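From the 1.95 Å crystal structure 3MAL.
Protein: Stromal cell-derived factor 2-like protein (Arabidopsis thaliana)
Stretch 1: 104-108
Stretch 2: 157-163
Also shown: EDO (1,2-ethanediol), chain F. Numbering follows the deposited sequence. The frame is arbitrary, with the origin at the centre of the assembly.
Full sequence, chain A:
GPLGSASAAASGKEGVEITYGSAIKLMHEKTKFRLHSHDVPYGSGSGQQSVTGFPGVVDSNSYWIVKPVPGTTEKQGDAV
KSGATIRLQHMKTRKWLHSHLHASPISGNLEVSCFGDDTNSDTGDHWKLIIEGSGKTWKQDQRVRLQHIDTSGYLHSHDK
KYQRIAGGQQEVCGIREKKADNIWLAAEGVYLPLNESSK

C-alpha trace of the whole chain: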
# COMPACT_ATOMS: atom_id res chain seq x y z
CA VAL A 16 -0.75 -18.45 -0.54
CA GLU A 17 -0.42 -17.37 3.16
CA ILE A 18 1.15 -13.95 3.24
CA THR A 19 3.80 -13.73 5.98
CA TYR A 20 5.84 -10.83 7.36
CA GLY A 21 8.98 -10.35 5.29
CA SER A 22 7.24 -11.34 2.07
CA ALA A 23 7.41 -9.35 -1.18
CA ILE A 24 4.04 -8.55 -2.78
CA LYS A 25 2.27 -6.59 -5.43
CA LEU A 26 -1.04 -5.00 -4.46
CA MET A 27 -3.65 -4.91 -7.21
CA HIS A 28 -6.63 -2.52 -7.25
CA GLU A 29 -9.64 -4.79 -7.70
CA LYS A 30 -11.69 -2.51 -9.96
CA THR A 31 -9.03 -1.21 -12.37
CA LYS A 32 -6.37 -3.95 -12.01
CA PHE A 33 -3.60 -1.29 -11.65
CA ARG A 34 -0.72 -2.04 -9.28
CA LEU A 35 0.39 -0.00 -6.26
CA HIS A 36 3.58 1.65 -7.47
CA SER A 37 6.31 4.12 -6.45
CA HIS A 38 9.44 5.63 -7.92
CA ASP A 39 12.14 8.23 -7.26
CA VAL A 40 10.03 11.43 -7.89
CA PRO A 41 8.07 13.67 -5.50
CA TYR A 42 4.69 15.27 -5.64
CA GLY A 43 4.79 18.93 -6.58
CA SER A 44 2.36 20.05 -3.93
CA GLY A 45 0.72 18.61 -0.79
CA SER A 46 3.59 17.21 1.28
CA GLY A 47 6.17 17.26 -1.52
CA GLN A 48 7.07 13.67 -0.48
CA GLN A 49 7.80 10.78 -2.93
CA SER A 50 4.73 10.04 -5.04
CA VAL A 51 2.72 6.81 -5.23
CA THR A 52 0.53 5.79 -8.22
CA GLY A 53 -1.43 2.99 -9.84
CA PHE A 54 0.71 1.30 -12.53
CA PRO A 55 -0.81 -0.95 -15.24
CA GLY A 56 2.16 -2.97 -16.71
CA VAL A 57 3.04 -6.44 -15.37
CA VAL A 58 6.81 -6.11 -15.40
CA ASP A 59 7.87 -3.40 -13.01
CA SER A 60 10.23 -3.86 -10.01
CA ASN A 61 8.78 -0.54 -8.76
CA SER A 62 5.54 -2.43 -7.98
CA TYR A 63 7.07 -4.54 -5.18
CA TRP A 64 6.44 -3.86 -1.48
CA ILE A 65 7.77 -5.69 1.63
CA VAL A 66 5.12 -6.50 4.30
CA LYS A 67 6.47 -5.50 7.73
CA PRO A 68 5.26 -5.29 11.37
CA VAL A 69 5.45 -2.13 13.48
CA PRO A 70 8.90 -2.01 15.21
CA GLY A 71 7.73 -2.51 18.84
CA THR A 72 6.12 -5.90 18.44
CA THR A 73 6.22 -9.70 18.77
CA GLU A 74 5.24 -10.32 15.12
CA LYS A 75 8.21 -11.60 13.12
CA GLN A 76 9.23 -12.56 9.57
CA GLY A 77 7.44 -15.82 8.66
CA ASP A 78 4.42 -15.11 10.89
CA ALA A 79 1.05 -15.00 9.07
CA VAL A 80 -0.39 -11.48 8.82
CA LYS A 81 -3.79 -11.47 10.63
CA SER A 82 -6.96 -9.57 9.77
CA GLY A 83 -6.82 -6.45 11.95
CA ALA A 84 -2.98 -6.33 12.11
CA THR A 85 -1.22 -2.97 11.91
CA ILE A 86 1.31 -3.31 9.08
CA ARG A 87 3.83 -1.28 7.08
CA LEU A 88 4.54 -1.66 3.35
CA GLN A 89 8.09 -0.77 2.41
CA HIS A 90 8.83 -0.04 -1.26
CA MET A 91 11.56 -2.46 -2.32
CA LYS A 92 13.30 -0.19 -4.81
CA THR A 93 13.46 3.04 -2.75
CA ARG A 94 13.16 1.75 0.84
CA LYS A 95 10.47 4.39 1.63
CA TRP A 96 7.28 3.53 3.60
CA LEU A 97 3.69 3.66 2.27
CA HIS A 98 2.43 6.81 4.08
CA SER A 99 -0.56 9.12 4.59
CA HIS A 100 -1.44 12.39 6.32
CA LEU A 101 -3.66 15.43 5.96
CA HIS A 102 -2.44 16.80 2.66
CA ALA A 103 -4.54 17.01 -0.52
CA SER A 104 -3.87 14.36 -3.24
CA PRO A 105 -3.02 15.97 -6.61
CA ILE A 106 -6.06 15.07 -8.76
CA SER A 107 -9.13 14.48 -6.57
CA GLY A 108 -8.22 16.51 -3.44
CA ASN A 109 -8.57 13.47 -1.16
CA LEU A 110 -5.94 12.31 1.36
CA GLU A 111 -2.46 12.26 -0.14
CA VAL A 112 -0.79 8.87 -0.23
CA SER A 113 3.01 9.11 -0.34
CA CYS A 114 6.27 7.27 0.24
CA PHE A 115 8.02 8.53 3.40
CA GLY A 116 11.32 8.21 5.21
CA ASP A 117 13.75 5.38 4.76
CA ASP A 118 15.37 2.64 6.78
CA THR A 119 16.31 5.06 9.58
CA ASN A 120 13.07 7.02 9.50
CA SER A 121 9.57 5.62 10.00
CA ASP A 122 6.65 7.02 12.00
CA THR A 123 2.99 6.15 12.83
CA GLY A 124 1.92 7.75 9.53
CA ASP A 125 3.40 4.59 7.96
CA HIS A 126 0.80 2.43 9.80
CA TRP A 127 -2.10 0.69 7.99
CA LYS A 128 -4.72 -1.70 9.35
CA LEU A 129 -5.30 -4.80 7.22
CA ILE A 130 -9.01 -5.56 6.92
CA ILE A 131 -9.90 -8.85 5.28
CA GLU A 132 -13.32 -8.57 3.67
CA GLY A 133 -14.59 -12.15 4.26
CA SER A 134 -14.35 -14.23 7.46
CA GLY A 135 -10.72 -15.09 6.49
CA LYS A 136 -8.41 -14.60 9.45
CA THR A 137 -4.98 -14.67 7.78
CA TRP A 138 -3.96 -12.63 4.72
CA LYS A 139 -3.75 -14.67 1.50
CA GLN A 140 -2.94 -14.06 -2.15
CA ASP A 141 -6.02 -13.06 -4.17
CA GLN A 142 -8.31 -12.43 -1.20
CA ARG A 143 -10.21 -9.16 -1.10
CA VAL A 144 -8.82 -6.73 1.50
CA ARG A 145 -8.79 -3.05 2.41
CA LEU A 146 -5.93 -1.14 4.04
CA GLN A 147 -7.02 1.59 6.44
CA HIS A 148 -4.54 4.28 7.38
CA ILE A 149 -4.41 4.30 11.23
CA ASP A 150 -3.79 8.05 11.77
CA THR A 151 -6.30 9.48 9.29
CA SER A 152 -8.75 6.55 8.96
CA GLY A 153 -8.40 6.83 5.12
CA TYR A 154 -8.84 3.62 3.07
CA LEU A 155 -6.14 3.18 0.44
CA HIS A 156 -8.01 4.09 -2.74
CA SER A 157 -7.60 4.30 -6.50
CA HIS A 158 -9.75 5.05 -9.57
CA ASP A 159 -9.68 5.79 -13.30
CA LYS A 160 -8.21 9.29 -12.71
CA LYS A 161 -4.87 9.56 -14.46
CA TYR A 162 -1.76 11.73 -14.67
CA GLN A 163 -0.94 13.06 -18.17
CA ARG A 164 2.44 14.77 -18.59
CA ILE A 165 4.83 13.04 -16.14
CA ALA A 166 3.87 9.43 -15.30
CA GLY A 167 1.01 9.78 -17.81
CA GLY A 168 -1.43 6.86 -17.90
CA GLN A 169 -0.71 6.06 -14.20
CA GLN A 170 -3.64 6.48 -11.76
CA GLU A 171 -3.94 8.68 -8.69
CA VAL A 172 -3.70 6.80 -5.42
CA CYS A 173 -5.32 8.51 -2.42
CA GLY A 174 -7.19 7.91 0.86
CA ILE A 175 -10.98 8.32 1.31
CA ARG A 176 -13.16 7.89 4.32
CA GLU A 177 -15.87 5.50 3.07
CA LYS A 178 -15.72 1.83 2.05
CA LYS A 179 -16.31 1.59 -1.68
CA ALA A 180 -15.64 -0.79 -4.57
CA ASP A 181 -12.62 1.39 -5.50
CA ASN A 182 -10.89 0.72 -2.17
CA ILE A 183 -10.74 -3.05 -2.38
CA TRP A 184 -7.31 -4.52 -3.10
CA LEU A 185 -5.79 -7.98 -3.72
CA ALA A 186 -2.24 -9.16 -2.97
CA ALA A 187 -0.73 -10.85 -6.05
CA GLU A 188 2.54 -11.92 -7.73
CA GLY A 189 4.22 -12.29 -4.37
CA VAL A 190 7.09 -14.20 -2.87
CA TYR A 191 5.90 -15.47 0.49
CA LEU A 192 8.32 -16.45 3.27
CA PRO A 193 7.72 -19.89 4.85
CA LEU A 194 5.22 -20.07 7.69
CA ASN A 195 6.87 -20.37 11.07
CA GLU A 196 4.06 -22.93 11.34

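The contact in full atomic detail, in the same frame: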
# COMPACT_ATOMS: atom_id res chain seq x y z
N SER A 104 -4.38 15.15 -2.10
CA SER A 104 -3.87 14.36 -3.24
C SER A 104 -3.99 15.22 -4.51
O SER A 104 -4.86 16.09 -4.58
CB SER A 104 -4.67 13.06 -3.38
OG SER A 104 -6.04 13.27 -3.74
N PRO A 105 -3.13 14.97 -5.53
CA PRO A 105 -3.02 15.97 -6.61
C PRO A 105 -4.17 16.07 -7.61
O PRO A 105 -4.30 17.11 -8.27
CB PRO A 105 -1.72 15.57 -7.34
CG PRO A 105 -1.19 14.36 -6.63
CD PRO A 105 -2.23 13.83 -5.72
N ILE A 106 -4.99 15.03 -7.76
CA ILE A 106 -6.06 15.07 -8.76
C ILE A 106 -7.43 15.30 -8.13
O ILE A 106 -8.14 16.23 -8.54
CB ILE A 106 -6.07 13.81 -9.73
CG1 ILE A 106 -4.79 13.76 -10.56
CG2 ILE A 106 -7.26 13.87 -10.66
CD1 ILE A 106 -4.76 12.61 -11.61
N SER A 107 -7.78 14.48 -7.14
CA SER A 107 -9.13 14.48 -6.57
C SER A 107 -9.26 15.24 -5.23
O SER A 107 -10.36 15.38 -4.69
CB SER A 107 -9.64 13.05 -6.42
OG SER A 107 -8.83 12.32 -5.50
N GLY A 108 -8.16 15.73 -4.69
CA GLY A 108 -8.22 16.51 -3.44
C GLY A 108 -8.67 15.67 -2.25
O GLY A 108 -9.32 16.17 -1.32
N SER A 157 -7.93 3.83 -5.17
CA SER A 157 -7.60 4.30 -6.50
C SER A 157 -8.86 4.38 -7.38
O SER A 157 -9.98 4.09 -6.93
CB SER A 157 -6.51 3.44 -7.16
OG SER A 157 -5.83 4.17 -8.18
N HIS A 158 -8.66 4.79 -8.63
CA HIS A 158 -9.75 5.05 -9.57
C HIS A 158 -9.18 5.42 -10.94
O HIS A 158 -7.99 5.69 -11.08
CB HIS A 158 -10.70 6.18 -9.12
CG HIS A 158 -10.03 7.32 -8.40
ND1 HIS A 158 -10.70 8.11 -7.49
CD2 HIS A 158 -8.76 7.78 -8.44
CE1 HIS A 158 -9.87 9.03 -7.00
NE2 HIS A 158 -8.68 8.85 -7.57
N ASP A 159 -10.05 5.45 -11.93
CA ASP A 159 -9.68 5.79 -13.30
C ASP A 159 -9.53 7.32 -13.42
O ASP A 159 -10.27 7.97 -14.17
CB ASP A 159 -10.78 5.27 -14.23
CG ASP A 159 -10.43 5.39 -15.69
OD1 ASP A 159 -9.24 5.42 -16.03
OD2 ASP A 159 -11.38 5.48 -16.49
N LYS A 160 -8.59 7.87 -12.66
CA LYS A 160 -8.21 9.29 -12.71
C LYS A 160 -6.71 9.31 -12.88
O LYS A 160 -5.99 8.85 -12.00
CB LYS A 160 -8.65 10.02 -11.43
CG LYS A 160 -10.17 9.99 -11.24
CD LYS A 160 -10.63 11.03 -10.22
CE LYS A 160 -12.12 10.90 -9.88
NZ LYS A 160 -12.98 11.61 -10.87
N LYS A 161 -6.24 9.80 -14.04
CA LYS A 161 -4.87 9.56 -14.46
C LYS A 161 -4.03 10.81 -14.65
O LYS A 161 -4.53 11.84 -15.09
CB LYS A 161 -4.84 8.78 -15.78
CG LYS A 161 -5.55 7.44 -15.79
CD LYS A 161 -5.23 6.78 -17.12
CE LYS A 161 -6.37 5.95 -17.67
NZ LYS A 161 -6.24 4.53 -17.29
N TYR A 162 -2.74 10.69 -14.34
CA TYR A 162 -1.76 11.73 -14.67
C TYR A 162 -1.58 11.79 -16.20
O TYR A 162 -1.91 10.83 -16.89
CB TYR A 162 -0.43 11.47 -13.93
CG TYR A 162 -0.62 11.48 -12.42
CD1 TYR A 162 -0.65 10.30 -11.69
CD2 TYR A 162 -0.83 12.68 -11.75
CE1 TYR A 162 -0.85 10.32 -10.29
CE2 TYR A 162 -1.05 12.72 -10.38
CZ TYR A 162 -1.05 11.54 -9.65
OH TYR A 162 -1.27 11.63 -8.30
N GLN A 163 -1.10 12.92 -16.72
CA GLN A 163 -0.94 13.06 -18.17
C GLN A 163 0.48 13.33 -18.65
O GLN A 163 1.00 12.57 -19.47
CB GLN A 163 -1.90 14.11 -18.74
CG GLN A 163 -3.27 13.52 -19.08
CD GLN A 163 -4.25 13.73 -17.96
OE1 GLN A 163 -4.22 14.77 -17.29
NE2 GLN A 163 -5.12 12.74 -17.75
C1 EDO F . 0.55 17.64 -14.36
O1 EDO F . 1.57 18.58 -14.78
C2 EDO F . 0.09 16.95 -15.63
O2 EDO F . -0.21 15.61 -15.32

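How do the two backbones meet? They approach without pairing: no hydrogen bond crosses between the stretches, and the nearest alpha carbons, Ile106 CA and Lys160 CA, lie 7.3 Å apart. Stretch 1 is an irregular loop, with a weak hydrogen bond from Gly108 N to Ser104 O (3.3 Å). The positive phi of Gly108 suits glycine. Stretch 2 turns a corner at Asp159, and there Lys160 N reaches back to His158 O in another weak bond, 2.8 Å long.

What holds the contact together, if not polar bonds? Ile106 contributes most, with 91 Å² covered, the largest share of the 292 Å² buried in total. Its CD1 methyl sits over one face of the Tyr162 ring, 4.1 Å from the centroid and 20° off the normal, a CH-pi contact, held mainly by dispersion between the methyl and the ring face. Ile106 CG1 adds an apolar contact with Tyr162 CE2 at 3.9 Å. The same side chain leans on the neighbouring backbone, with Ile106 CD1 3.6 Å from Lys161 O, while Ile106 CG2 packs 4.2 Å from Lys160 CB.

How does the proline use the same ring? Pro105 CG lies at the ring's edge, 3.2 Å from Tyr162 OH and 4.1 Å from Tyr162 CE2. The CA-to-CB bond of Tyr162 points sideways, but the end of the side chain comes nearer, and the ring meets isoleucine on one face and proline at its edge.

Where do polar groups go? Ser107 OG lies near the plane of the His158 ring, 3.8 Å from His158 CE1, a van der Waals contact. Within stretch 2, Lys161 NZ forms a weakly hydrogen-bonded salt bridge with Asp159 OD1 at 3.4 Å. Gln163 N donates to O2 of the ethanediol at 3.2 Å, a ligand probably acquired from the crystallisation liquor.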